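Local coordinates for DisA protein (Sorangium cellulosum, PDB 6CCA) that probably transfers methyl groups to a carbon of the growing polyketide chain, building the gem-dimethyl group of disorazol on a trans-acyltransferase assembly line, at residues P56-L61 and W399-V404; A152-L157 and A196-F201; S208-L213 and S247-H252; E244-S247 and H252-Y255; S317-I322 and K376-E381. All coordinates share one frame; numbering follows the deposited sequence.

Interaction 1. Residues P56-L61 and W399-V404; sequences PAFDAL and WSIQNV
The rings of Phe58 and Trp399 meet as an offset edge-to-face pair: the six-membered ring of the indole turns its edge toward the phenyl face, with planes at 80° and centroids 5.7 Å apart. The closest atoms are Phe58 CD1 and Trp399 CH2, 3.8 Å from each other, and Phe58 CD1 lies in the indole plane, at its edge. One face of the indole carries Ile401 CD1, 3.8 Å above the plane and displaced toward the rim. The backbone O of Gln402 also lies at the indole edge.

Ile401 fills the angle between the two rings. Its CD1 comes within 3.9 Å of Phe58 CB and within 4.1 Å of Phe58 CD2, so this one methyl group touches both aromatic side chains. The extended end of Ile401 (chi2 175°) carries CD1 out to that position. Phe58 sits on helix 55-75, whereas Trp399 and Ile401 belong to the turn leading into strand 402-409 of the central sheet, so the contact joins that helix to the entry of the strand. Thr197 of helix 196-216 touches both rings, and Tyr154 makes a second edge-to-face pair with Phe58.

All the atoms that meet between the two segments are carbons, which implies cohesion by dispersion and ring quadrupoles, with shape rather than polar bonding setting the fit.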
# COMPACT_ATOMS: atom_id res chain seq x y z
N PRO A 56 19.35 -6.58 0.11
CA PRO A 56 19.81 -7.59 -0.87
C PRO A 56 18.72 -8.62 -1.15
O PRO A 56 18.51 -9.01 -2.34
CB PRO A 56 21.02 -8.23 -0.16
CG PRO A 56 21.58 -7.08 0.69
CD PRO A 56 20.32 -6.40 1.21
N ALA A 57 17.94 -8.95 -0.12
CA ALA A 57 16.86 -9.94 -0.32
C ALA A 57 15.74 -9.36 -1.20
O ALA A 57 15.25 -10.04 -2.10
CB ALA A 57 16.35 -10.47 1.00
N PHE A 58 15.36 -8.11 -0.95
CA PHE A 58 14.32 -7.48 -1.76
C PHE A 58 14.82 -7.21 -3.16
O PHE A 58 14.06 -7.32 -4.11
CB PHE A 58 13.75 -6.25 -1.05
CG PHE A 58 12.71 -6.61 -0.06
CD1 PHE A 58 13.05 -6.95 1.24
CD2 PHE A 58 11.39 -6.70 -0.45
CE1 PHE A 58 12.08 -7.37 2.13
CE2 PHE A 58 10.41 -7.07 0.45
CZ PHE A 58 10.74 -7.43 1.72
N ASP A 59 16.12 -6.93 -3.34
CA ASP A 59 16.67 -6.84 -4.70
C ASP A 59 16.55 -8.14 -5.42
O ASP A 59 16.13 -8.18 -6.60
CB ASP A 59 18.16 -6.36 -4.71
CG ASP A 59 18.35 -4.89 -4.32
OD1 ASP A 59 17.38 -4.13 -4.25
OD2 ASP A 59 19.49 -4.56 -3.94
N ALA A 60 16.83 -9.25 -4.73
CA ALA A 60 16.70 -10.54 -5.35
C ALA A 60 15.24 -10.91 -5.63
O ALA A 60 14.92 -11.58 -6.64
CB ALA A 60 17.33 -11.64 -4.47
N LEU A 61 14.34 -10.46 -4.76
CA LEU A 61 12.90 -10.63 -5.03
C LEU A 61 12.49 -9.96 -6.33
O LEU A 61 11.68 -10.50 -7.08
CB LEU A 61 12.10 -10.17 -3.79
CG LEU A 61 10.60 -10.27 -3.89
CD1 LEU A 61 10.15 -11.69 -3.96
CD2 LEU A 61 9.95 -9.61 -2.73
N TRP A 399 16.19 3.16 1.95
CA TRP A 399 14.99 2.31 1.71
C TRP A 399 13.97 3.17 0.96
O TRP A 399 13.52 4.21 1.48
CB TRP A 399 14.39 1.84 3.03
CG TRP A 399 13.46 0.71 2.85
CD1 TRP A 399 12.12 0.72 2.80
CD2 TRP A 399 13.84 -0.67 2.71
NE1 TRP A 399 11.62 -0.53 2.59
CE2 TRP A 399 12.66 -1.43 2.57
CE3 TRP A 399 15.06 -1.34 2.70
CZ2 TRP A 399 12.68 -2.80 2.40
CZ3 TRP A 399 15.07 -2.68 2.53
CH2 TRP A 399 13.89 -3.40 2.39
N SER A 400 13.67 2.77 -0.25
CA SER A 400 12.71 3.49 -1.06
C SER A 400 11.44 2.74 -1.37
O SER A 400 10.55 3.31 -2.00
CB SER A 400 13.33 3.96 -2.38
OG SER A 400 13.80 2.84 -3.09
N ILE A 401 11.32 1.49 -0.95
CA ILE A 401 10.21 0.63 -1.32
C ILE A 401 8.91 1.01 -0.61
O ILE A 401 7.81 0.78 -1.14
CB ILE A 401 10.56 -0.84 -0.92
CG1 ILE A 401 11.58 -1.39 -1.90
CG2 ILE A 401 9.32 -1.74 -0.91
CD1 ILE A 401 12.06 -2.79 -1.51
N GLN A 402 9.04 1.57 0.55
CA GLN A 402 7.94 1.87 1.45
C GLN A 402 8.34 2.99 2.39
O GLN A 402 9.54 3.22 2.74
CB GLN A 402 7.63 0.64 2.30
CG GLN A 402 6.42 0.67 3.18
CD GLN A 402 6.05 -0.68 3.76
OE1 GLN A 402 6.70 -1.69 3.53
NE2 GLN A 402 5.03 -0.67 4.59
N ASN A 403 7.33 3.73 2.81
CA ASN A 403 7.55 4.79 3.81
C ASN A 403 6.31 5.12 4.63
O ASN A 403 5.16 4.80 4.19
CB ASN A 403 8.15 6.04 3.15
CG ASN A 403 9.02 6.85 4.13
OD1 ASN A 403 9.23 6.44 5.28
ND2 ASN A 403 9.51 7.99 3.66
N VAL A 404 6.53 5.67 5.81
CA VAL A 404 5.47 6.37 6.55
C VAL A 404 5.64 7.89 6.31
O VAL A 404 6.77 8.45 6.36
CB VAL A 404 5.48 5.99 7.99
CG1 VAL A 404 4.67 6.97 8.84
CG2 VAL A 404 4.95 4.57 8.16

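Interaction 2. Residues A152-L157 and A196-F201; sequences APYVRL and ATADHF
Tyr154 OH and Thr197 OG1 approach to 3.3 Å and form the first shell of this small contact between the starts of helices 152-163 and 196-216. The phenol reaches the threonine at a slant, through its oxygen, which is the only atom of the ring side chain within 4.2 Å of the other segment. Ala198 lies a little farther off: its CB is 4.4 Å and its backbone N 4.3 Å from Tyr154 OH.

The torsions account for the meeting. Tyr154 CG is anti to the carbonyl carbon (chi1 -57°), and the ring projects from its helix toward the first turn of helix 196-216. In Thr197 the hydroxyl stands between the backbone N and the carbonyl carbon (chi1 65°).

The second shell has a polar and an aromatic component. Asn195 OD1, just before helix 196-216, is hydrogen-bonded to Tyr154 OH and to the backbone N of Ala198, and has a weak bond with Thr197 OG1. An asparagine side chain bonded to a backbone N three residues on, at a helix start, is consistent with an N-cap. Around the phenol, Phe343 forms an edge-to-face ring pair with Tyr154, and Leu191 packs beside it.

Chemically, a buried phenol oxygen is satisfied by the group that also bonds the first turn of the neighbouring helix. Asn195 thus couples the position of Tyr154 to the start of helix 196-216, while the aromatic neighbours would be expected to limit the tilt of the ring.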
# COMPACT_ATOMS: atom_id res chain seq x y z
N ALA A 152 10.28 -14.23 2.58
CA ALA A 152 9.56 -15.52 2.40
C ALA A 152 8.04 -15.37 2.12
O ALA A 152 7.51 -16.05 1.22
CB ALA A 152 9.83 -16.45 3.59
N PRO A 153 7.31 -14.51 2.86
CA PRO A 153 5.86 -14.45 2.57
C PRO A 153 5.53 -13.82 1.23
O PRO A 153 4.52 -14.17 0.63
CB PRO A 153 5.30 -13.59 3.69
CG PRO A 153 6.50 -12.87 4.24
CD PRO A 153 7.65 -13.77 4.09
N TYR A 154 6.43 -12.97 0.74
CA TYR A 154 6.30 -12.39 -0.60
C TYR A 154 6.54 -13.48 -1.66
O TYR A 154 5.78 -13.59 -2.63
CB TYR A 154 7.28 -11.23 -0.79
CG TYR A 154 7.11 -10.14 0.27
CD1 TYR A 154 7.70 -10.27 1.52
CD2 TYR A 154 6.42 -9.00 0.02
CE1 TYR A 154 7.53 -9.37 2.51
CE2 TYR A 154 6.21 -8.04 1.01
CZ TYR A 154 6.79 -8.22 2.26
OH TYR A 154 6.68 -7.31 3.33
N VAL A 155 7.56 -14.30 -1.44
CA VAL A 155 7.90 -15.41 -2.35
C VAL A 155 6.70 -16.37 -2.41
O VAL A 155 6.23 -16.77 -3.49
CB VAL A 155 9.17 -16.13 -1.91
CG1 VAL A 155 9.40 -17.39 -2.72
CG2 VAL A 155 10.37 -15.20 -2.07
N ARG A 156 6.21 -16.73 -1.23
CA ARG A 156 5.05 -17.60 -1.11
C ARG A 156 3.87 -17.08 -1.93
O ARG A 156 3.29 -17.81 -2.73
CB ARG A 156 4.65 -17.77 0.35
CG ARG A 156 5.44 -18.83 1.10
CD ARG A 156 4.79 -19.17 2.43
NE ARG A 156 3.47 -19.76 2.26
CZ ARG A 156 2.33 -19.17 2.61
NH1 ARG A 156 2.35 -17.96 3.16
NH2 ARG A 156 1.17 -19.78 2.42
N LEU A 157 3.52 -15.81 -1.71
CA LEU A 157 2.40 -15.22 -2.43
C LEU A 157 2.64 -15.24 -3.97
O LEU A 157 1.73 -15.51 -4.73
CB LEU A 157 2.19 -13.78 -1.96
CG LEU A 157 1.08 -13.07 -2.75
CD1 LEU A 157 -0.21 -13.86 -2.65
CD2 LEU A 157 0.83 -11.63 -2.27
N ALA A 196 9.88 -8.56 8.79
CA ALA A 196 10.63 -7.42 9.26
C ALA A 196 10.24 -6.08 8.64
O ALA A 196 10.04 -5.10 9.39
CB ALA A 196 12.11 -7.63 9.10
N THR A 197 10.16 -6.00 7.33
CA THR A 197 9.89 -4.69 6.72
C THR A 197 8.47 -4.22 7.08
O THR A 197 8.28 -3.05 7.48
CB THR A 197 10.11 -4.70 5.19
OG1 THR A 197 9.19 -5.58 4.57
CG2 THR A 197 11.57 -5.10 4.84
N ALA A 198 7.46 -5.09 6.97
CA ALA A 198 6.08 -4.66 7.32
C ALA A 198 6.03 -4.19 8.81
O ALA A 198 5.38 -3.18 9.15
CB ALA A 198 5.04 -5.75 7.08
N ASP A 199 6.66 -4.96 9.69
CA ASP A 199 6.61 -4.62 11.11
C ASP A 199 7.31 -3.33 11.41
O ASP A 199 6.82 -2.56 12.22
CB ASP A 199 7.23 -5.75 11.96
CG ASP A 199 6.36 -7.00 12.00
OD1 ASP A 199 5.16 -6.93 11.66
OD2 ASP A 199 6.92 -8.03 12.40
N HIS A 200 8.38 -3.02 10.70
CA HIS A 200 9.09 -1.76 10.91
C HIS A 200 8.14 -0.57 10.65
O HIS A 200 8.00 0.37 11.46
CB HIS A 200 10.28 -1.67 9.97
CG HIS A 200 10.90 -0.34 9.95
ND1 HIS A 200 11.96 0.00 10.76
CD2 HIS A 200 10.60 0.77 9.23
CE1 HIS A 200 12.31 1.26 10.52
NE2 HIS A 200 11.50 1.74 9.59
N PHE A 201 7.49 -0.60 9.52
CA PHE A 201 6.52 0.44 9.19
C PHE A 201 5.25 0.44 10.06
O PHE A 201 4.75 1.52 10.36
CB PHE A 201 6.25 0.55 7.69
CG PHE A 201 7.50 0.93 6.94
CD1 PHE A 201 7.93 2.23 6.90
CD2 PHE A 201 8.27 -0.06 6.30
CE1 PHE A 201 9.08 2.55 6.19
CE2 PHE A 201 9.44 0.26 5.67
CZ PHE A 201 9.85 1.58 5.66

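Interaction 3. Residues S208-L213 and S247-H252; sequences SLLVFL and SSHARH
His249 packs against Leu210 and Leu213 where the methyltransferase beta-alpha-beta unit turns from helix 239-246 into strand 253-257, beside the C-terminal part of helix 196-216. Followed in order, the loop leaves Ser247, whose carbonyl O accepts the backbone N of Ala250, and reaches His249 two residues on.

With CG anti to the carbonyl carbon (chi1 -72°), the imidazole of His249 is set toward the helix and carries nearly all of the contact. It runs antiparallel alongside the Leu213 side chain and receives Leu213 CB over one face, 4.0 Å from the ring centroid and 23° off the normal, a CH-pi contact. Leu213 CD1 lies 4.1 Å from both CG and ND1 of His249, so the leucine spans the ring. Leu210 adds its CD2 branch from an oblique direction.

Beyond the short 3-10 segment 250-251, whose geometry includes the bond from His252 N to His249 O, the chain arrives at His252. This residue heads toward the helix but touches Val217 and Leu220 rather than segment 208-213. Burial leaves His249 ND1 without a modelled polar partner. At the neighbouring corner of the imidazole, Leu210 CD2 stands 4.0 Å from His249 CE1.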
# COMPACT_ATOMS: atom_id res chain seq x y z
N SER A 208 3.81 7.10 15.77
CA SER A 208 3.28 8.38 15.44
C SER A 208 2.06 8.68 16.25
O SER A 208 1.86 9.80 16.70
CB SER A 208 2.97 8.49 13.96
OG SER A 208 4.09 8.25 13.08
N LEU A 209 1.17 7.69 16.41
CA LEU A 209 -0.05 7.92 17.12
C LEU A 209 0.20 8.18 18.60
O LEU A 209 -0.45 9.05 19.22
CB LEU A 209 -1.04 6.74 16.92
CG LEU A 209 -1.44 6.45 15.47
CD1 LEU A 209 -2.32 5.18 15.48
CD2 LEU A 209 -2.15 7.57 14.74
N LEU A 210 1.11 7.42 19.19
CA LEU A 210 1.40 7.57 20.59
C LEU A 210 2.09 8.90 20.86
O LEU A 210 1.82 9.54 21.90
CB LEU A 210 2.25 6.41 21.05
CG LEU A 210 1.47 5.09 21.14
CD1 LEU A 210 2.36 3.98 21.62
CD2 LEU A 210 0.26 5.14 22.05
N VAL A 211 2.93 9.36 19.93
CA VAL A 211 3.55 10.69 20.10
C VAL A 211 2.49 11.78 20.04
O VAL A 211 2.46 12.76 20.83
CB VAL A 211 4.67 10.86 19.07
CG1 VAL A 211 5.03 12.33 18.82
CG2 VAL A 211 5.84 10.00 19.53
N PHE A 212 1.54 11.58 19.16
CA PHE A 212 0.43 12.53 19.09
C PHE A 212 -0.34 12.58 20.40
O PHE A 212 -0.61 13.68 20.95
CB PHE A 212 -0.51 12.18 17.93
CG PHE A 212 -1.59 13.18 17.73
CD1 PHE A 212 -2.73 13.14 18.47
CD2 PHE A 212 -1.37 14.25 16.86
CE1 PHE A 212 -3.70 14.11 18.24
CE2 PHE A 212 -2.33 15.20 16.64
CZ PHE A 212 -3.50 15.14 17.35
N LEU A 213 -0.69 11.42 20.90
CA LEU A 213 -1.46 11.34 22.12
C LEU A 213 -0.69 11.94 23.29
O LEU A 213 -1.25 12.63 24.08
CB LEU A 213 -1.92 9.92 22.41
CG LEU A 213 -3.03 9.46 21.48
CD1 LEU A 213 -3.18 7.97 21.40
CD2 LEU A 213 -4.35 10.06 21.88
N SER A 247 -4.63 1.13 23.80
CA SER A 247 -5.77 0.80 24.67
C SER A 247 -5.60 1.44 26.05
O SER A 247 -6.59 1.71 26.69
CB SER A 247 -6.00 -0.71 24.80
OG SER A 247 -4.82 -1.31 25.28
N SER A 248 -4.36 1.70 26.47
CA SER A 248 -4.10 2.44 27.72
C SER A 248 -4.57 3.88 27.69
O SER A 248 -4.67 4.47 28.77
CB SER A 248 -2.61 2.43 28.07
OG SER A 248 -1.87 3.28 27.19
N HIS A 249 -4.84 4.47 26.52
CA HIS A 249 -5.45 5.78 26.43
C HIS A 249 -6.93 5.76 26.29
O HIS A 249 -7.54 6.79 25.97
CB HIS A 249 -4.95 6.57 25.20
CG HIS A 249 -3.55 7.04 25.34
ND1 HIS A 249 -2.47 6.23 25.09
CD2 HIS A 249 -3.05 8.21 25.77
CE1 HIS A 249 -1.36 6.89 25.31
NE2 HIS A 249 -1.68 8.11 25.72
N ALA A 250 -7.50 4.58 26.49
CA ALA A 250 -8.91 4.40 26.20
C ALA A 250 -9.78 5.51 26.75
O ALA A 250 -10.71 5.92 26.08
CB ALA A 250 -9.38 3.05 26.67
N ARG A 251 -9.48 6.05 27.93
CA ARG A 251 -10.43 7.01 28.53
C ARG A 251 -10.51 8.36 27.83
O ARG A 251 -11.54 9.05 27.90
CB ARG A 251 -10.19 7.14 30.04
CG ARG A 251 -9.34 8.30 30.54
CD ARG A 251 -9.04 8.09 32.03
NE ARG A 251 -7.81 8.77 32.43
CZ ARG A 251 -6.57 8.40 32.09
NH1 ARG A 251 -6.36 7.34 31.32
NH2 ARG A 251 -5.53 9.10 32.52
N HIS A 252 -9.46 8.73 27.10
CA HIS A 252 -9.59 9.94 26.26
C HIS A 252 -9.49 9.70 24.76
O HIS A 252 -9.12 10.58 24.02
CB HIS A 252 -8.65 11.03 26.71
CG HIS A 252 -7.53 10.54 27.55
ND1 HIS A 252 -6.50 9.79 27.03
CD2 HIS A 252 -7.28 10.68 28.87
CE1 HIS A 252 -5.67 9.47 28.00
NE2 HIS A 252 -6.12 10.00 29.13

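Interaction 4. Residues E244-S247 and H252-Y255; sequences EALS and HLEY
Leu246 meets Leu253 and Tyr255 inside a beta-alpha-beta unit, strand 226-231, helix 239-246 and strand 253-257, of the Rossmann-like fold expected of a methyltransferase domain. The contact forms where the C-terminal part of the helix packs on the strand that follows it.

Along segment 244-247, Glu244 comes first and contributes through its backbone: its carbonyl O accepts both the N and the OG of Ser247, from the same face of the carbonyl plane. The hydroxyl donor is 2.9 Å from Glu244 O and tilted 28° from that plane. The Glu244 carboxylate is engaged separately by Arg275 and Tyr276.

Leu246 then delivers the packing. Its CB is 3.8 Å from Leu253 CD2, and the two side chains cross at about a right angle; Leu246 CD2 also reaches that methyl, at 4.1 Å. Leu253 CG is anti to its own backbone N (chi1 173°), and CD2 is the branch turned up against the helix. Two residues along the strand, on the same side of the sheet, Tyr255 meets the same leucine obliquely, through CD2 and CE2, while its hydroxyl is hydrogen-bonded to Glu230. Ile228 of the adjacent strand touches all three side chains and closes the cluster beneath the helix. Leu246 CD2 lies 4.0 Å from Tyr255 CD2 and 4.1 Å from Tyr255 CE2.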
# COMPACT_ATOMS: atom_id res chain seq x y z
N GLU A 244 -4.26 -2.41 20.44
CA GLU A 244 -3.61 -2.84 21.67
C GLU A 244 -2.66 -1.75 22.19
O GLU A 244 -2.64 -1.45 23.40
CB GLU A 244 -2.87 -4.16 21.47
CG GLU A 244 -2.27 -4.71 22.77
CD GLU A 244 -3.34 -5.01 23.86
OE1 GLU A 244 -4.57 -5.16 23.60
OE2 GLU A 244 -2.96 -5.06 25.04
N ALA A 245 -1.89 -1.14 21.29
CA ALA A 245 -0.94 -0.07 21.74
C ALA A 245 -1.69 1.13 22.28
O ALA A 245 -1.23 1.86 23.18
CB ALA A 245 -0.02 0.37 20.61
N LEU A 246 -2.86 1.40 21.73
CA LEU A 246 -3.59 2.58 22.14
C LEU A 246 -4.44 2.38 23.38
O LEU A 246 -4.98 3.35 23.88
CB LEU A 246 -4.43 3.10 21.00
CG LEU A 246 -3.79 4.13 20.06
CD1 LEU A 246 -2.41 3.78 19.61
CD2 LEU A 246 -4.70 4.29 18.85
N SER A 247 -4.63 1.13 23.80
CA SER A 247 -5.77 0.80 24.67
C SER A 247 -5.60 1.44 26.05
O SER A 247 -6.59 1.71 26.69
CB SER A 247 -6.00 -0.71 24.80
OG SER A 247 -4.82 -1.31 25.28
N HIS A 252 -9.46 8.73 27.10
CA HIS A 252 -9.59 9.94 26.26
C HIS A 252 -9.49 9.70 24.76
O HIS A 252 -9.12 10.58 24.02
CB HIS A 252 -8.65 11.03 26.71
CG HIS A 252 -7.53 10.54 27.55
ND1 HIS A 252 -6.50 9.79 27.03
CD2 HIS A 252 -7.28 10.68 28.87
CE1 HIS A 252 -5.67 9.47 28.00
NE2 HIS A 252 -6.12 10.00 29.13
N LEU A 253 -9.89 8.54 24.32
CA LEU A 253 -9.78 8.19 22.92
C LEU A 253 -11.10 7.69 22.35
O LEU A 253 -11.84 6.92 23.00
CB LEU A 253 -8.65 7.16 22.81
CG LEU A 253 -8.42 6.50 21.47
CD1 LEU A 253 -7.87 7.55 20.53
CD2 LEU A 253 -7.43 5.38 21.68
N GLU A 254 -11.42 8.13 21.13
CA GLU A 254 -12.36 7.42 20.27
C GLU A 254 -11.66 7.03 18.95
O GLU A 254 -11.05 7.88 18.29
CB GLU A 254 -13.54 8.26 19.90
CG GLU A 254 -14.24 8.99 20.99
CD GLU A 254 -15.22 9.94 20.35
OE1 GLU A 254 -14.85 11.15 20.07
OE2 GLU A 254 -16.25 9.38 19.98
N TYR A 255 -11.79 5.77 18.53
CA TYR A 255 -11.18 5.31 17.32
C TYR A 255 -12.27 4.79 16.36
O TYR A 255 -13.12 3.98 16.74
CB TYR A 255 -10.20 4.23 17.68
CG TYR A 255 -9.30 3.72 16.59
CD1 TYR A 255 -9.74 2.83 15.60
CD2 TYR A 255 -7.95 4.08 16.57
CE1 TYR A 255 -8.88 2.35 14.61
CE2 TYR A 255 -7.08 3.65 15.59
CZ TYR A 255 -7.53 2.76 14.61
OH TYR A 255 -6.61 2.34 13.65

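Interaction 5. Residues S317-I322 and K376-E381; sequences STLQSI and KGLLEE
Leu319 and Leu379 mark the closest backbone approach of helices 315-325 and 372-381, with their CA atoms 7.9 Å apart, a spacing bridged by side chains alone. Leu319 points toward the other helix and divides its two methyl groups between two leucines. Its CD1 is 4.0 Å from Leu378 CD2 and 4.1 Å from Leu378 CG; its CD2 is 3.9 Å from Leu379 CD2. Leu379 CD2 lies 4.1 Å from Leu319 CD1 as well, so that methyl touches both branches.

The two receiving leucines are consecutive, and different first torsions bring them together. Leu378 holds CG anti to the backbone N (chi1 -178°), whereas Leu379 holds it anti to the carbonyl carbon (chi1 -76°), and each thereby swings a CD2 methyl toward Leu319. Leu379 crosses Leu319 at about a right angle, Leu378 at a slant.

In the methyltransferase fold, helix 315-325 immediately precedes strands 326-327 and 330-337, and both helices pack on strand 330-337 of the central sheet, where Leu332 touches Leu319 and Leu379. Polar and charged groups lie around the leucines. Glu381 forms a salt bridge with Arg316, joining the two helices, and Gln320 NE2 is hydrogen-bonded to Glu382. Within segment 376-381, Lys376 NZ is 2.7 Å from Glu380 OE2, a salt bridge across one helical turn, met on the syn side of the carboxylate.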
# COMPACT_ATOMS: atom_id res chain seq x y z
N SER A 317 -8.88 14.96 -4.74
CA SER A 317 -10.20 15.04 -4.23
C SER A 317 -10.31 14.24 -2.90
O SER A 317 -10.97 14.64 -1.96
CB SER A 317 -11.13 14.43 -5.31
OG SER A 317 -12.43 14.38 -4.84
N THR A 318 -9.68 13.08 -2.87
CA THR A 318 -9.70 12.26 -1.69
C THR A 318 -8.98 12.95 -0.54
O THR A 318 -9.48 12.96 0.58
CB THR A 318 -9.08 10.89 -2.04
OG1 THR A 318 -9.98 10.17 -2.89
CG2 THR A 318 -8.81 10.03 -0.79
N LEU A 319 -7.87 13.61 -0.84
CA LEU A 319 -7.16 14.38 0.15
C LEU A 319 -7.97 15.56 0.70
O LEU A 319 -7.89 15.85 1.90
CB LEU A 319 -5.84 14.91 -0.39
CG LEU A 319 -4.82 13.80 -0.69
CD1 LEU A 319 -3.63 14.40 -1.44
CD2 LEU A 319 -4.36 13.08 0.59
N GLN A 320 -8.78 16.19 -0.16
CA GLN A 320 -9.60 17.31 0.27
C GLN A 320 -10.70 16.79 1.15
O GLN A 320 -11.06 17.46 2.11
CB GLN A 320 -10.13 18.13 -0.93
CG GLN A 320 -9.05 18.96 -1.59
CD GLN A 320 -8.44 20.00 -0.66
OE1 GLN A 320 -9.16 20.64 0.15
NE2 GLN A 320 -7.15 20.18 -0.75
N SER A 321 -11.21 15.57 0.91
CA SER A 321 -12.24 15.06 1.82
C SER A 321 -11.64 14.74 3.17
O SER A 321 -12.27 14.93 4.18
CB SER A 321 -12.93 13.79 1.34
OG SER A 321 -13.60 14.05 0.17
N ILE A 322 -10.41 14.22 3.15
CA ILE A 322 -9.65 14.00 4.42
C ILE A 322 -9.50 15.33 5.21
O ILE A 322 -9.72 15.36 6.43
CB ILE A 322 -8.31 13.34 4.12
CG1 ILE A 322 -8.61 11.90 3.73
CG2 ILE A 322 -7.39 13.34 5.32
CD1 ILE A 322 -7.38 11.13 3.21
N LYS A 376 5.15 14.13 -0.91
CA LYS A 376 5.51 15.40 -0.25
C LYS A 376 4.97 16.56 -1.06
O LYS A 376 4.19 17.43 -0.54
CB LYS A 376 7.01 15.47 0.10
CG LYS A 376 7.42 16.72 0.86
CD LYS A 376 8.88 16.77 1.20
CE LYS A 376 9.18 17.96 2.12
NZ LYS A 376 9.02 19.18 1.38
N GLY A 377 5.30 16.58 -2.35
CA GLY A 377 4.86 17.69 -3.24
C GLY A 377 3.37 17.75 -3.38
O GLY A 377 2.74 18.82 -3.28
N LEU A 378 2.74 16.60 -3.55
CA LEU A 378 1.30 16.64 -3.65
C LEU A 378 0.56 17.11 -2.36
O LEU A 378 -0.44 17.87 -2.47
CB LEU A 378 0.73 15.27 -4.07
CG LEU A 378 -0.78 15.13 -4.29
CD1 LEU A 378 -1.31 15.98 -5.41
CD2 LEU A 378 -1.21 13.68 -4.51
N LEU A 379 1.00 16.62 -1.21
CA LEU A 379 0.30 16.93 0.03
C LEU A 379 0.49 18.46 0.25
O LEU A 379 -0.45 19.14 0.72
CB LEU A 379 0.92 16.19 1.18
CG LEU A 379 0.51 14.70 1.15
CD1 LEU A 379 1.43 13.85 1.96
CD2 LEU A 379 -0.95 14.53 1.66
N GLU A 380 1.72 18.93 0.01
CA GLU A 380 1.95 20.44 0.07
C GLU A 380 1.03 21.23 -0.83
O GLU A 380 0.43 22.23 -0.39
CB GLU A 380 3.42 20.76 -0.22
CG GLU A 380 4.29 20.39 0.94
CD GLU A 380 5.79 20.44 0.66
OE1 GLU A 380 6.13 20.61 -0.51
OE2 GLU A 380 6.59 20.29 1.60
N GLU A 381 0.87 20.81 -2.08
CA GLU A 381 -0.05 21.48 -2.98
C GLU A 381 -1.45 21.49 -2.50
O GLU A 381 -2.20 22.39 -2.82
CB GLU A 381 -0.06 20.86 -4.37
CG GLU A 381 1.18 21.15 -5.15
CD GLU A 381 1.31 20.27 -6.38
OE1 GLU A 381 0.32 19.79 -6.95
OE2 GLU A 381 2.44 20.08 -6.78

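From the N terminus, interaction 1 opens first, at helix 55-75, and closes near the C-terminal end at strand 402-409, so its long loop encloses the other four. Interaction 2 nests inside it, and the two touch through Thr197 and Phe201, linking the N-terminal helices to the sheet. Helix 196-216 then runs on from interaction 2 to interaction 3, whose centres are about 27 Å apart. Interaction 4 follows close behind: it shares Ser247 and His252 with interaction 3, and both meet around Leu246. Interaction 5 closes last within the large loop, in series with interactions 2, 3 and 4, joining helices 315-325 and 372-381 on the opposite side of the chain's centre from interaction 2.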